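Local coordinates for phosphoribosylformylglycinamidine cyclo-ligase (Thermus thermophilus HB8, PDB 5AVM), which probably catalyses the ATP-dependent ring closure of formylglycinamidine ribonucleotide to 5-aminoimidazole ribonucleotide in de novo purine biosynthesis, at residues B[87-92]-B[241-246]. Residues are numbered along the deposited sequence; the frame is centred on the assembly and turned at random.
Sequences SVNDLL and AAHITG
The imidazole of His243 stands between Asn89 CB, which lies over the centre of one face, and Thr245 CG2, which covers the opposite face 3.2 Å above the plane and nearer the rim. Asp90 meets the ring at its edge: His243 ND1 donates to Asp90 OD1 at 2.8 Å, a nearly straight bond (164°) with the oxygen only 5° out of the ring plane. The carboxylate is turned across the imidazole and accepts on its anti side, from a direction well out of its own plane. With CG anti to the backbone N (chi1 -172°), the histidine reaches from its strand to two successive residues of the helix. Its other nitrogen, NE2, is hydrogen-bonded to His221 NE2, so both ring nitrogens have partners and the rotation of the ring is fixed. The Asn89 amide, almost perpendicular to the imidazole, gives its ND2 to Arg222 O and accepts from Tyr224 N through OD1. A water joins Asp90 OD2 to Thr245 OG1 by weak bonds, and the carboxylate of Asp61 lies close to Asp90 OD2. His243 thus ties helix 79-92 of the AIR synthase N-terminal region to strand 240-243, outermost within this chain in the C-terminal sheet, with strand 54-62 beside Asp90, helix 225-233 against Leu92, and strand 298-304 pairing with 240-243 through Ala242 and Val301.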
ATOM      1  N   SER B  87      -7.149   4.800   8.429  1.00 22.69           N
ATOM      2  CA  SER B  87      -7.166   3.371   8.115  1.00 23.72           C
ATOM      3  C   SER B  87      -8.117   2.632   9.057  1.00 23.32           C
ATOM      4  O   SER B  87      -8.859   1.741   8.638  1.00 23.83           O
ATOM      5  CB  SER B  87      -5.749   2.776   8.239  1.00 25.53           C
ATOM      6  OG  SER B  87      -4.834   3.382   7.330  1.00 28.38           O
ATOM      7  N   VAL B  88      -8.086   3.000  10.333  1.00 21.98           N
ATOM      8  CA  VAL B  88      -8.949   2.379  11.321  1.00 20.99           C
ATOM      9  C   VAL B  88     -10.422   2.617  10.986  1.00 21.66           C
ATOM     10  O   VAL B  88     -11.239   1.703  11.086  1.00 23.40           O
ATOM     11  CB  VAL B  88      -8.639   2.919  12.746  1.00 21.22           C
ATOM     12  CG1 VAL B  88      -9.705   2.465  13.732  1.00 20.81           C
ATOM     13  CG2 VAL B  88      -7.272   2.427  13.200  1.00 20.02           C
ATOM     14  N   ASN B  89     -10.758   3.835  10.571  1.00 21.70           N
ATOM     15  CA  ASN B  89     -12.141   4.177  10.252  1.00 20.66           C
ATOM     16  C   ASN B  89     -12.689   3.491   9.016  1.00 20.07           C
ATOM     17  O   ASN B  89     -13.849   3.100   9.000  1.00 21.02           O
ATOM     18  CB  ASN B  89     -12.309   5.693  10.101  1.00 22.28           C
ATOM     19  CG  ASN B  89     -12.204   6.438  11.428  1.00 25.03           C
ATOM     20  OD1 ASN B  89     -12.053   5.825  12.496  1.00 26.03           O
ATOM     21  ND2 ASN B  89     -12.285   7.769  11.368  1.00 23.81           N
ATOM     22  N   ASP B  90     -11.878   3.358   7.973  1.00 21.80           N
ATOM     23  CA  ASP B  90     -12.340   2.690   6.755  1.00 22.30           C
ATOM     24  C   ASP B  90     -12.711   1.241   7.053  1.00 22.52           C
ATOM     25  O   ASP B  90     -13.534   0.637   6.355  1.00 23.48           O
ATOM     26  CB  ASP B  90     -11.258   2.744   5.671  1.00 22.58           C
ATOM     27  CG  ASP B  90     -11.423   3.936   4.742  1.00 24.36           C
ATOM     28  OD1 ASP B  90     -12.219   4.846   5.068  1.00 24.07           O
ATOM     29  OD2 ASP B  90     -10.757   3.966   3.683  1.00 27.57           O
ATOM     30  N   LEU B  91     -12.099   0.696   8.103  1.00 22.03           N
ATOM     31  CA  LEU B  91     -12.349  -0.673   8.528  1.00 22.94           C
ATOM     32  C   LEU B  91     -13.577  -0.707   9.440  1.00 23.43           C
ATOM     33  O   LEU B  91     -14.406  -1.608   9.329  1.00 22.96           O
ATOM     34  CB  LEU B  91     -11.116  -1.235   9.252  1.00 21.88           C
ATOM     35  CG  LEU B  91     -10.523  -2.536   8.693  1.00 23.66           C
ATOM     36  CD1 LEU B  91     -10.029  -2.329   7.271  1.00 23.01           C
ATOM     37  CD2 LEU B  91      -9.378  -2.987   9.571  1.00 23.85           C
ATOM     38  N   LEU B  92     -13.700   0.277  10.333  1.00 24.05           N
ATOM     39  CA  LEU B  92     -14.847   0.346  11.235  1.00 24.00           C
ATOM     40  C   LEU B  92     -16.143   0.473  10.452  1.00 24.14           C
ATOM     41  O   LEU B  92     -17.204   0.095  10.941  1.00 26.49           O
ATOM     42  CB  LEU B  92     -14.715   1.528  12.192  1.00 23.64           C
ATOM     43  CG  LEU B  92     -13.666   1.391  13.301  1.00 23.98           C
ATOM     44  CD1 LEU B  92     -13.552   2.714  14.055  1.00 23.99           C
ATOM     45  CD2 LEU B  92     -14.043   0.256  14.244  1.00 22.61           C
ATOM     46  N   ALA B 241     -22.453   2.139   7.736  1.00 27.47           N
ATOM     47  CA  ALA B 241     -21.659   3.244   8.242  1.00 26.82           C
ATOM     48  C   ALA B 241     -20.839   3.794   7.099  1.00 26.65           C
ATOM     49  O   ALA B 241     -20.472   3.065   6.173  1.00 27.55           O
ATOM     50  CB  ALA B 241     -20.743   2.777   9.378  1.00 25.35           C
ATOM     51  N   ALA B 242     -20.568   5.090   7.160  1.00 25.62           N
ATOM     52  CA  ALA B 242     -19.797   5.730   6.118  1.00 24.21           C
ATOM     53  C   ALA B 242     -18.722   6.581   6.734  1.00 24.27           C
ATOM     54  O   ALA B 242     -18.980   7.344   7.660  1.00 24.38           O
ATOM     55  CB  ALA B 242     -20.701   6.587   5.245  1.00 24.50           C
ATOM     56  N   HIS B 243     -17.503   6.417   6.236  1.00 23.95           N
ATOM     57  CA  HIS B 243     -16.391   7.222   6.696  1.00 23.77           C
ATOM     58  C   HIS B 243     -16.415   8.332   5.656  1.00 23.71           C
ATOM     59  O   HIS B 243     -16.367   8.048   4.460  1.00 23.68           O
ATOM     60  CB  HIS B 243     -15.085   6.445   6.608  1.00 23.97           C
ATOM     61  CG  HIS B 243     -13.925   7.150   7.236  1.00 24.30           C
ATOM     62  ND1 HIS B 243     -12.618   6.897   6.878  1.00 25.54           N
ATOM     63  CD2 HIS B 243     -13.873   8.092   8.207  1.00 24.72           C
ATOM     64  CE1 HIS B 243     -11.812   7.655   7.601  1.00 24.30           C
ATOM     65  NE2 HIS B 243     -12.548   8.388   8.415  1.00 24.23           N
ATOM     66  N   ILE B 244     -16.531   9.581   6.104  1.00 24.99           N
ATOM     67  CA  ILE B 244     -16.592  10.732   5.193  1.00 25.01           C
ATOM     68  C   ILE B 244     -15.199  11.243   4.846  1.00 25.31           C
ATOM     69  O   ILE B 244     -14.620  12.086   5.543  1.00 23.83           O
ATOM     70  CB  ILE B 244     -17.433  11.884   5.798  1.00 24.49           C
ATOM     71  CG1 ILE B 244     -18.793  11.333   6.246  1.00 23.34           C
ATOM     72  CG2 ILE B 244     -17.612  13.004   4.775  1.00 23.42           C
ATOM     73  CD1 ILE B 244     -19.476  10.455   5.202  1.00 22.59           C
ATOM     74  N   THR B 245     -14.684  10.709   3.745  1.00 26.03           N
ATOM     75  CA  THR B 245     -13.365  11.028   3.251  1.00 26.47           C
ATOM     76  C   THR B 245     -13.477  11.742   1.906  1.00 28.25           C
ATOM     77  O   THR B 245     -14.390  12.539   1.707  1.00 28.94           O
ATOM     78  CB  THR B 245     -12.543   9.734   3.121  1.00 25.41           C
ATOM     79  OG1 THR B 245     -13.277   8.780   2.343  1.00 24.85           O
ATOM     80  CG2 THR B 245     -12.264   9.142   4.501  1.00 20.61           C
ATOM     81  N   GLY B 246     -12.552  11.460   0.992  1.00 30.07           N
ATOM     82  CA  GLY B 246     -12.572  12.102  -0.311  1.00 29.28           C
ATOM     83  C   GLY B 246     -13.950  12.079  -0.929  1.00 29.20           C
ATOM     84  O   GLY B 246     -14.585  11.028  -0.977  1.00 29.70           O
TER
HETATM   85  O   HOH W   1     -13.143   5.511   1.776  1.00 43.87           O